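Local coordinates for Rep protein (Adeno-associated virus - 5, PDB 1M55) that probably cuts viral origin DNA in a metal-dependent step of rolling-circle-type replication, as the endonuclease domain of the Rep protein, at residues A[9-14]-A[57-62]; A[46-51]-A[157-162]; A[86-91]-A[161-166]. One frame throughout, in Å; residues are numbered along the deposited sequence.

Contact 1. Residues A[9-14]-A[57-62]; sequences VRVPFD and DRIRRV
I59 is the bump that helix 57-62 presses against segment 9-14, and it supplies more than half of the surface buried here. Its two branches meet the segment in different ways: one abuts a methyl, the other settles between two groups. CG2, held anti to the backbone N by a chi1 of -71°, meets V9 tip to tip, with I59 CG2 3.9 Å from V9 CG1. The other branch runs out extended, so that its terminal methyl drops into the notch between the next two apolar residues: I59 CD1 lies 4.2 Å from V11 CG2 and 4.1 Å from P12 CD. Branched valines and a rigid proline ring make a firm, irregular surface, which an isoleucine with unequal arms matches. L115 of helix 101-118 also packs on I59. The polar residues turn elsewhere: R60 grips D57 side-on, NE and NH2 both reaching OD1, while R61 NE takes D57 OD2 at 2.9 Å. R60 turns an edge to the face of R61, its NH2 sitting over the centre of the R61 plane. The patch joins helix 50-71 to the end of strand 3-10 and the turn after it, part of the helix-on-sheet packing of the HUH endonuclease fold.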
loop_
_atom_site.group_PDB
_atom_site.type_symbol
_atom_site.label_atom_id
_atom_site.label_comp_id
_atom_site.label_asym_id
_atom_site.label_seq_id
_atom_site.Cartn_x
_atom_site.Cartn_y
_atom_site.Cartn_z
ATOM N N VAL A 9 0.984 5.847 0.167
ATOM C CA VAL A 9 -0.137 6.469 -0.512
ATOM C C VAL A 9 -1.305 6.658 0.450
ATOM O O VAL A 9 -1.813 5.691 1.023
ATOM C CB VAL A 9 -0.619 5.621 -1.721
ATOM C CG1 VAL A 9 -1.781 6.322 -2.426
ATOM C CG2 VAL A 9 0.521 5.388 -2.698
ATOM N N ARG A 10 -1.688 7.909 0.673
ATOM C CA ARG A 10 -2.822 8.218 1.533
ATOM C C ARG A 10 -4.054 7.996 0.665
ATOM O O ARG A 10 -4.132 8.501 -0.455
ATOM C CB ARG A 10 -2.725 9.652 2.043
ATOM C CG ARG A 10 -1.620 9.809 3.075
ATOM C CD ARG A 10 -1.381 11.252 3.442
ATOM N NE ARG A 10 -0.494 11.355 4.594
ATOM C CZ ARG A 10 0.052 12.489 5.020
ATOM N NH1 ARG A 10 -0.195 13.628 4.386
ATOM N NH2 ARG A 10 0.832 12.486 6.092
ATOM N N VAL A 11 -4.984 7.197 1.170
ATOM C CA VAL A 11 -6.192 6.827 0.433
ATOM C C VAL A 11 -7.361 7.813 0.532
ATOM O O VAL A 11 -7.962 7.974 1.597
ATOM C CB VAL A 11 -6.661 5.406 0.863
ATOM C CG1 VAL A 11 -7.924 5.000 0.122
ATOM C CG2 VAL A 11 -5.556 4.397 0.601
ATOM N N PRO A 12 -7.706 8.471 -0.592
ATOM C CA PRO A 12 -8.808 9.437 -0.633
ATOM C C PRO A 12 -10.142 8.688 -0.726
ATOM O O PRO A 12 -10.247 7.707 -1.460
ATOM C CB PRO A 12 -8.538 10.213 -1.931
ATOM C CG PRO A 12 -7.105 9.855 -2.313
ATOM C CD PRO A 12 -7.014 8.430 -1.888
ATOM N N PHE A 13 -11.158 9.158 -0.008
ATOM C CA PHE A 13 -12.470 8.508 -0.040
ATOM C C PHE A 13 -13.638 9.443 0.291
ATOM O O PHE A 13 -14.785 9.158 -0.049
ATOM C CB PHE A 13 -12.493 7.310 0.924
ATOM C CG PHE A 13 -12.419 7.696 2.378
ATOM C CD1 PHE A 13 -13.575 8.000 3.095
ATOM C CD2 PHE A 13 -11.194 7.776 3.025
ATOM C CE1 PHE A 13 -13.510 8.380 4.432
ATOM C CE2 PHE A 13 -11.118 8.154 4.362
ATOM C CZ PHE A 13 -12.279 8.457 5.066
ATOM N N ASP A 14 -13.346 10.535 0.989
ATOM C CA ASP A 14 -14.365 11.499 1.407
ATOM C C ASP A 14 -14.633 12.486 0.274
ATOM O O ASP A 14 -13.746 13.264 -0.084
ATOM C CB ASP A 14 -13.852 12.237 2.647
ATOM C CG ASP A 14 -14.943 12.965 3.400
ATOM O OD1 ASP A 14 -15.136 12.652 4.590
ATOM O OD2 ASP A 14 -15.584 13.866 2.830
ATOM N N ASP A 57 -7.340 -1.208 -2.746
ATOM C CA ASP A 57 -6.946 -2.294 -3.640
ATOM C C ASP A 57 -6.800 -1.816 -5.075
ATOM O O ASP A 57 -5.890 -2.253 -5.786
ATOM C CB ASP A 57 -7.930 -3.463 -3.589
ATOM C CG ASP A 57 -7.428 -4.680 -4.362
ATOM O OD1 ASP A 57 -6.337 -5.195 -4.033
ATOM O OD2 ASP A 57 -8.111 -5.105 -5.314
ATOM N N ARG A 58 -7.694 -0.931 -5.511
ATOM C CA ARG A 58 -7.615 -0.424 -6.873
ATOM C C ARG A 58 -6.343 0.405 -7.027
ATOM O O ARG A 58 -5.637 0.289 -8.034
ATOM C CB ARG A 58 -8.849 0.402 -7.233
ATOM C CG ARG A 58 -8.917 0.816 -8.707
ATOM C CD ARG A 58 -8.845 -0.388 -9.655
ATOM N NE ARG A 58 -9.848 -1.404 -9.345
ATOM C CZ ARG A 58 -11.123 -1.345 -9.715
ATOM N NH1 ARG A 58 -11.570 -0.318 -10.431
ATOM N NH2 ARG A 58 -11.966 -2.291 -9.323
ATOM N N ILE A 59 -6.034 1.220 -6.020
ATOM C CA ILE A 59 -4.821 2.034 -6.051
ATOM C C ILE A 59 -3.609 1.105 -6.140
ATOM O O ILE A 59 -2.719 1.310 -6.970
ATOM C CB ILE A 59 -4.690 2.910 -4.778
ATOM C CG1 ILE A 59 -5.724 4.034 -4.800
ATOM C CG2 ILE A 59 -3.277 3.494 -4.661
ATOM C CD1 ILE A 59 -5.717 4.883 -3.534
ATOM N N ARG A 60 -3.587 0.084 -5.289
ATOM C CA ARG A 60 -2.489 -0.873 -5.266
ATOM C C ARG A 60 -2.248 -1.508 -6.634
ATOM O O ARG A 60 -1.117 -1.513 -7.131
ATOM C CB ARG A 60 -2.757 -1.974 -4.239
ATOM C CG ARG A 60 -1.710 -3.061 -4.258
ATOM C CD ARG A 60 -2.149 -4.265 -3.475
ATOM N NE ARG A 60 -3.276 -4.982 -4.075
ATOM C CZ ARG A 60 -3.151 -6.043 -4.869
ATOM N NH1 ARG A 60 -1.946 -6.509 -5.186
ATOM N NH2 ARG A 60 -4.231 -6.704 -5.258
ATOM N N ARG A 61 -3.304 -2.043 -7.242
ATOM C CA ARG A 61 -3.160 -2.681 -8.547
ATOM C C ARG A 61 -2.715 -1.702 -9.632
ATOM O O ARG A 61 -1.789 -1.989 -10.389
ATOM C CB ARG A 61 -4.452 -3.389 -8.949
ATOM C CG ARG A 61 -4.809 -4.563 -8.046
ATOM C CD ARG A 61 -6.134 -5.178 -8.466
ATOM N NE ARG A 61 -6.587 -6.226 -7.553
ATOM C CZ ARG A 61 -6.251 -7.508 -7.652
ATOM N NH1 ARG A 61 -5.449 -7.919 -8.623
ATOM N NH2 ARG A 61 -6.746 -8.388 -6.793
ATOM N N VAL A 62 -3.353 -0.539 -9.705
ATOM C CA VAL A 62 -2.980 0.449 -10.714
ATOM C C VAL A 62 -1.518 0.879 -10.528
ATOM O O VAL A 62 -0.761 0.993 -11.502
ATOM C CB VAL A 62 -3.919 1.678 -10.686
ATOM C CG1 VAL A 62 -3.377 2.783 -11.589
ATOM C CG2 VAL A 62 -5.321 1.264 -11.144
#

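Contact 2. Residues A[46-51]-A[157-162]; sequences TLVEQP and KVQPEL
L47 and Q159 lie across one another at an angle, each using both the root and the end of its side chain. The leucine's terminal methyl rests on the base of the glutamine, L47 CD1 being 3.8 Å from Q159 CB. The amide end lies against the leucine's root, with Q159 NE2 3.7 Å from L47 CB. The same nitrogen brushes V48 CG2 at 3.8 Å. Q159 reaches this far because its chain is extended beyond CG (chi2 -175°), and its OE1 is taken by the backbone N of N44. P160, entered through a cis peptide bond, brings its CB near L47 O. One water ties the segments together: it accepts from Q159 NE2 at 2.9 Å, donates to L162 O at 2.7 Å, and makes a weak bond to L47 O, which also accepts from Q163 NE2. K157 NZ pairs with E161 OE2 and with the zinc ligand E82. A glutamine suits this place, its stem packing while its amide serves main-chain and water partners; the turn into helix 50-71 and the loop before strand 162-167 thus meet through van der Waals contact and one bridging water, with no direct hydrogen bond between the segments.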
loop_
_atom_site.group_PDB
_atom_site.type_symbol
_atom_site.label_atom_id
_atom_site.label_comp_id
_atom_site.label_asym_id
_atom_site.label_seq_id
_atom_site.Cartn_x
_atom_site.Cartn_y
_atom_site.Cartn_z
ATOM N N THR A 46 -15.138 -7.397 10.848
ATOM C CA THR A 46 -15.884 -6.235 11.324
ATOM C C THR A 46 -14.987 -5.022 11.558
ATOM O O THR A 46 -15.465 -3.888 11.552
ATOM C CB THR A 46 -16.681 -6.543 12.612
ATOM O OG1 THR A 46 -15.778 -6.830 13.687
ATOM C CG2 THR A 46 -17.588 -7.745 12.397
ATOM N N LEU A 47 -13.687 -5.258 11.743
ATOM C CA LEU A 47 -12.736 -4.169 11.969
ATOM C C LEU A 47 -12.117 -3.634 10.675
ATOM O O LEU A 47 -11.331 -2.686 10.700
ATOM C CB LEU A 47 -11.633 -4.612 12.935
ATOM C CG LEU A 47 -12.096 -4.963 14.352
ATOM C CD1 LEU A 47 -10.912 -5.435 15.188
ATOM C CD2 LEU A 47 -12.760 -3.746 14.991
ATOM N N VAL A 48 -12.451 -4.263 9.553
ATOM C CA VAL A 48 -11.940 -3.843 8.251
ATOM C C VAL A 48 -12.939 -2.866 7.626
ATOM O O VAL A 48 -14.136 -3.159 7.547
ATOM C CB VAL A 48 -11.748 -5.054 7.309
ATOM C CG1 VAL A 48 -11.293 -4.588 5.931
ATOM C CG2 VAL A 48 -10.729 -6.028 7.904
ATOM N N GLU A 49 -12.451 -1.703 7.209
ATOM C CA GLU A 49 -13.295 -0.682 6.595
ATOM C C GLU A 49 -13.346 -0.949 5.090
ATOM O O GLU A 49 -12.475 -0.507 4.339
ATOM C CB GLU A 49 -12.730 0.710 6.888
ATOM C CG GLU A 49 -12.573 1.019 8.381
ATOM C CD GLU A 49 -13.873 0.902 9.160
ATOM O OE1 GLU A 49 -14.957 1.150 8.586
ATOM O OE2 GLU A 49 -13.811 0.565 10.361
ATOM N N GLN A 50 -14.395 -1.643 4.656
ATOM C CA GLN A 50 -14.539 -2.031 3.257
ATOM C C GLN A 50 -14.535 -0.951 2.171
ATOM O O GLN A 50 -13.890 -1.131 1.132
ATOM C CB GLN A 50 -15.712 -3.002 3.092
ATOM C CG GLN A 50 -15.466 -4.348 3.782
ATOM C CD GLN A 50 -16.602 -5.341 3.588
ATOM O OE1 GLN A 50 -17.115 -5.509 2.476
ATOM N NE2 GLN A 50 -16.989 -6.018 4.663
ATOM N N PRO A 51 -15.229 0.185 2.385
ATOM C CA PRO A 51 -15.216 1.218 1.340
ATOM C C PRO A 51 -13.795 1.715 1.068
ATOM O O PRO A 51 -13.380 1.852 -0.088
ATOM C CB PRO A 51 -16.092 2.319 1.938
ATOM C CG PRO A 51 -17.072 1.545 2.763
ATOM C CD PRO A 51 -16.177 0.539 3.455
ATOM N N LYS A 157 1.954 -4.842 13.129
ATOM C CA LYS A 157 0.687 -4.119 13.219
ATOM C C LYS A 157 -0.494 -5.062 13.442
ATOM O O LYS A 157 -0.559 -6.136 12.843
ATOM C CB LYS A 157 0.440 -3.269 11.966
ATOM C CG LYS A 157 1.077 -1.882 11.996
ATOM C CD LYS A 157 2.559 -1.918 11.705
ATOM C CE LYS A 157 3.191 -0.540 11.869
ATOM N NZ LYS A 157 2.591 0.476 10.968
ATOM N N VAL A 158 -1.411 -4.666 14.322
ATOM C CA VAL A 158 -2.597 -5.468 14.614
ATOM C C VAL A 158 -3.832 -4.634 14.276
ATOM O O VAL A 158 -3.716 -3.439 13.979
ATOM C CB VAL A 158 -2.648 -5.916 16.111
ATOM C CG1 VAL A 158 -1.488 -6.840 16.427
ATOM C CG2 VAL A 158 -2.622 -4.707 17.033
ATOM N N GLN A 159 -5.007 -5.257 14.282
ATOM C CA GLN A 159 -6.241 -4.535 13.979
ATOM C C GLN A 159 -6.591 -3.623 15.153
ATOM O O GLN A 159 -6.300 -3.956 16.304
ATOM C CB GLN A 159 -7.380 -5.520 13.712
ATOM C CG GLN A 159 -7.144 -6.409 12.504
ATOM C CD GLN A 159 -8.335 -7.283 12.195
ATOM O OE1 GLN A 159 -8.480 -8.372 12.747
ATOM N NE2 GLN A 159 -9.201 -6.811 11.313
ATOM N N PRO A 160 -7.250 -2.481 14.892
ATOM C CA PRO A 160 -7.703 -1.971 13.592
ATOM C C PRO A 160 -6.675 -1.211 12.743
ATOM O O PRO A 160 -6.995 -0.804 11.623
ATOM C CB PRO A 160 -8.870 -1.072 13.979
ATOM C CG PRO A 160 -8.382 -0.465 15.251
ATOM C CD PRO A 160 -7.786 -1.648 15.988
ATOM N N GLU A 161 -5.463 -0.987 13.258
ATOM C CA GLU A 161 -4.456 -0.285 12.457
ATOM C C GLU A 161 -4.218 -1.082 11.175
ATOM O O GLU A 161 -4.207 -0.524 10.078
ATOM C CB GLU A 161 -3.134 -0.112 13.205
ATOM C CG GLU A 161 -2.115 0.666 12.374
ATOM C CD GLU A 161 -0.785 0.884 13.065
ATOM O OE1 GLU A 161 -0.645 0.536 14.255
ATOM O OE2 GLU A 161 0.130 1.414 12.404
ATOM N N LEU A 162 -4.000 -2.384 11.324
ATOM C CA LEU A 162 -3.812 -3.257 10.172
ATOM C C LEU A 162 -5.191 -3.449 9.557
ATOM O O LEU A 162 -6.132 -3.851 10.247
ATOM C CB LEU A 162 -3.255 -4.620 10.603
ATOM C CG LEU A 162 -3.254 -5.717 9.532
ATOM C CD1 LEU A 162 -2.365 -5.305 8.372
ATOM C CD2 LEU A 162 -2.787 -7.034 10.125
HETATM O O HOH W 1 -8.795 -3.957 10.835
#

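Contact 3. Residues A[86-91]-A[161-166]; sequences EYFHLH and ELQWAW. With ZN (zinc ion), chain C.
The sequence H89-L90-H91 is the HUH motif of rolling-circle endonucleases, two histidines flanking a hydrophobic residue, and here it binds zinc. H89 NE2 and H91 NE2 each coordinate the metal at 2.0 Å, and E82 is the third protein ligand. The first ring is fixed from behind: H89 ND1 donates to Y87 O at 2.9 Å in a nearly straight bond (169°), the acceptor lying in the ring plane and the donor above the carbonyl plane. A chi1 of 59° places the H89 ring between its N and carbonyl carbon, with its ND1 edge turned back to Y87 O. H91 ND1 is held likewise by E6, a second-shell carboxylate. Between the two ligands, L90 turns to the other side of the sheet, where L90 CD2 touches the large ring of W166 at CZ3, 3.7 Å away; an aliphatic residue suits this buried spot. At the other end, F88 CE2 approaches Q163 CD at 4.3 Å, the amide carbon at the edge of the phenyl ring, while Q163 NE2 bonds to P160 O. The touching parts, 88-90 and 163-166, run nearly parallel, 17° apart, and the CA atoms of F88 and Q163 are 8.9 Å apart because strand 77-83 lies between and pairs antiparallel with both. Q163 and W164 face F81 across a classic beta bulge, and helix 50-71 covers L90 through I59 and W166 through D57 and R60.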
loop_
_atom_site.group_PDB
_atom_site.type_symbol
_atom_site.label_atom_id
_atom_site.label_comp_id
_atom_site.label_asym_id
_atom_site.label_seq_id
_atom_site.Cartn_x
_atom_site.Cartn_y
_atom_site.Cartn_z
ATOM N N GLU A 86 -4.412 9.835 11.221
ATOM C CA GLU A 86 -4.986 10.860 10.352
ATOM C C GLU A 86 -5.533 10.348 9.025
ATOM O O GLU A 86 -6.518 10.883 8.514
ATOM C CB GLU A 86 -3.952 11.954 10.039
ATOM C CG GLU A 86 -3.817 13.062 11.076
ATOM C CD GLU A 86 -3.174 12.588 12.364
ATOM O OE1 GLU A 86 -1.949 12.339 12.364
ATOM O OE2 GLU A 86 -3.898 12.460 13.374
ATOM N N TYR A 87 -4.883 9.343 8.446
ATOM C CA TYR A 87 -5.314 8.837 7.146
ATOM C C TYR A 87 -5.222 7.340 6.972
ATOM O O TYR A 87 -4.407 6.674 7.612
ATOM C CB TYR A 87 -4.426 9.416 6.038
ATOM C CG TYR A 87 -4.335 10.916 5.980
ATOM C CD1 TYR A 87 -3.315 11.593 6.641
ATOM C CD2 TYR A 87 -5.255 11.659 5.243
ATOM C CE1 TYR A 87 -3.209 12.973 6.565
ATOM C CE2 TYR A 87 -5.158 13.045 5.159
ATOM C CZ TYR A 87 -4.133 13.691 5.825
ATOM O OH TYR A 87 -4.014 15.058 5.745
ATOM N N PHE A 88 -6.067 6.820 6.092
ATOM C CA PHE A 88 -5.989 5.418 5.715
ATOM C C PHE A 88 -4.842 5.535 4.711
ATOM O O PHE A 88 -4.794 6.491 3.924
ATOM C CB PHE A 88 -7.258 4.973 4.994
ATOM C CG PHE A 88 -8.394 4.661 5.914
ATOM C CD1 PHE A 88 -9.257 5.664 6.343
ATOM C CD2 PHE A 88 -8.600 3.356 6.358
ATOM C CE1 PHE A 88 -10.313 5.371 7.203
ATOM C CE2 PHE A 88 -9.653 3.051 7.218
ATOM C CZ PHE A 88 -10.513 4.061 7.642
ATOM N N HIS A 89 -3.898 4.607 4.742
ATOM C CA HIS A 89 -2.770 4.712 3.831
ATOM C C HIS A 89 -2.157 3.368 3.518
ATOM O O HIS A 89 -2.368 2.389 4.238
ATOM C CB HIS A 89 -1.704 5.649 4.419
ATOM C CG HIS A 89 -1.180 5.204 5.748
ATOM N ND1 HIS A 89 -1.834 5.410 6.944
ATOM C CD2 HIS A 89 -0.066 4.491 6.055
ATOM C CE1 HIS A 89 -1.121 4.821 7.913
ATOM N NE2 HIS A 89 -0.040 4.253 7.418
ATOM N N LEU A 90 -1.399 3.336 2.431
ATOM C CA LEU A 90 -0.731 2.126 1.983
ATOM C C LEU A 90 0.780 2.256 2.065
ATOM O O LEU A 90 1.343 3.256 1.606
ATOM C CB LEU A 90 -1.078 1.848 0.514
ATOM C CG LEU A 90 -2.505 1.454 0.134
ATOM C CD1 LEU A 90 -2.754 1.789 -1.328
ATOM C CD2 LEU A 90 -2.725 -0.023 0.413
ATOM N N HIS A 91 1.423 1.285 2.709
ATOM C CA HIS A 91 2.880 1.233 2.745
ATOM C C HIS A 91 3.135 0.356 1.530
ATOM O O HIS A 91 2.800 -0.834 1.533
ATOM C CB HIS A 91 3.399 0.531 4.000
ATOM C CG HIS A 91 3.328 1.375 5.229
ATOM N ND1 HIS A 91 4.380 2.120 5.714
ATOM C CD2 HIS A 91 2.290 1.605 6.071
ATOM C CE1 HIS A 91 3.961 2.764 6.811
ATOM N NE2 HIS A 91 2.702 2.482 7.066
ATOM N N GLU A 161 -5.463 -0.987 13.258
ATOM C CA GLU A 161 -4.456 -0.285 12.457
ATOM C C GLU A 161 -4.218 -1.082 11.175
ATOM O O GLU A 161 -4.207 -0.524 10.078
ATOM C CB GLU A 161 -3.134 -0.112 13.205
ATOM C CG GLU A 161 -2.115 0.666 12.374
ATOM C CD GLU A 161 -0.785 0.884 13.065
ATOM O OE1 GLU A 161 -0.645 0.536 14.255
ATOM O OE2 GLU A 161 0.130 1.414 12.404
ATOM N N LEU A 162 -4.000 -2.384 11.324
ATOM C CA LEU A 162 -3.812 -3.257 10.172
ATOM C C LEU A 162 -5.191 -3.449 9.557
ATOM O O LEU A 162 -6.132 -3.851 10.247
ATOM C CB LEU A 162 -3.255 -4.620 10.603
ATOM C CG LEU A 162 -3.254 -5.717 9.532
ATOM C CD1 LEU A 162 -2.365 -5.305 8.372
ATOM C CD2 LEU A 162 -2.787 -7.034 10.125
ATOM N N GLN A 163 -5.316 -3.132 8.273
ATOM C CA GLN A 163 -6.581 -3.279 7.566
ATOM C C GLN A 163 -6.529 -4.430 6.562
ATOM O O GLN A 163 -7.477 -5.210 6.459
ATOM C CB GLN A 163 -6.947 -1.975 6.861
ATOM C CG GLN A 163 -7.365 -0.848 7.799
ATOM C CD GLN A 163 -8.787 -1.004 8.298
ATOM O OE1 GLN A 163 -9.706 -1.247 7.513
ATOM N NE2 GLN A 163 -8.982 -0.853 9.600
ATOM N N TRP A 164 -5.408 -4.558 5.854
ATOM C CA TRP A 164 -5.240 -5.613 4.853
ATOM C C TRP A 164 -3.799 -5.575 4.356
ATOM O O TRP A 164 -3.071 -4.624 4.628
ATOM C CB TRP A 164 -6.183 -5.351 3.671
ATOM C CG TRP A 164 -6.623 -6.573 2.913
ATOM C CD1 TRP A 164 -6.038 -7.105 1.803
ATOM C CD2 TRP A 164 -7.786 -7.366 3.175
ATOM N NE1 TRP A 164 -6.772 -8.177 1.349
ATOM C CE2 TRP A 164 -7.850 -8.359 2.173
ATOM C CE3 TRP A 164 -8.786 -7.331 4.155
ATOM C CZ2 TRP A 164 -8.875 -9.309 2.121
ATOM C CZ3 TRP A 164 -9.806 -8.279 4.105
ATOM C CH2 TRP A 164 -9.841 -9.253 3.093
ATOM N N ALA A 165 -3.387 -6.608 3.629
ATOM C CA ALA A 165 -2.041 -6.649 3.073
ATOM C C ALA A 165 -2.016 -7.607 1.891
ATOM O O ALA A 165 -2.834 -8.526 1.814
ATOM C CB ALA A 165 -1.016 -7.067 4.133
ATOM N N TRP A 166 -1.090 -7.364 0.969
ATOM C CA TRP A 166 -0.933 -8.177 -0.234
ATOM C C TRP A 166 0.557 -8.330 -0.509
ATOM O O TRP A 166 1.347 -7.432 -0.211
ATOM C CB TRP A 166 -1.537 -7.472 -1.457
ATOM C CG TRP A 166 -2.969 -7.033 -1.359
ATOM C CD1 TRP A 166 -4.059 -7.671 -1.887
ATOM C CD2 TRP A 166 -3.454 -5.794 -0.820
ATOM N NE1 TRP A 166 -5.185 -6.897 -1.727
ATOM C CE2 TRP A 166 -4.844 -5.741 -1.075
ATOM C CE3 TRP A 166 -2.845 -4.719 -0.155
ATOM C CZ2 TRP A 166 -5.637 -4.653 -0.691
ATOM C CZ3 TRP A 166 -3.633 -3.637 0.225
ATOM C CH2 TRP A 166 -5.015 -3.613 -0.045
HETATM ZN ZN ZN C . 1.392 3.172 8.413
#

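How the contacts relate
Contact 1 is fully buried, contact 3 partly so, and contact 2 lies nearest the surface, its centre about 14 Å from that of the chain. Contacts 1 and 3 belong to one sheet: strands 3-10 and 88-95 are joined by V9 O with L90 N and V11 N with F88 O. Helix 50-71 serves both contact 1 and contact 2. Contacts 2 and 3 share E161 and L162, and Q163 links them by bonding E49 N and L47 O. The chemistry follows the place: apolar side chains, with no hydrogen bond between the segments, under the helix; metal ligands on the sheet with apolar residues behind; and amide, carbonyl and water in the loops at the rim.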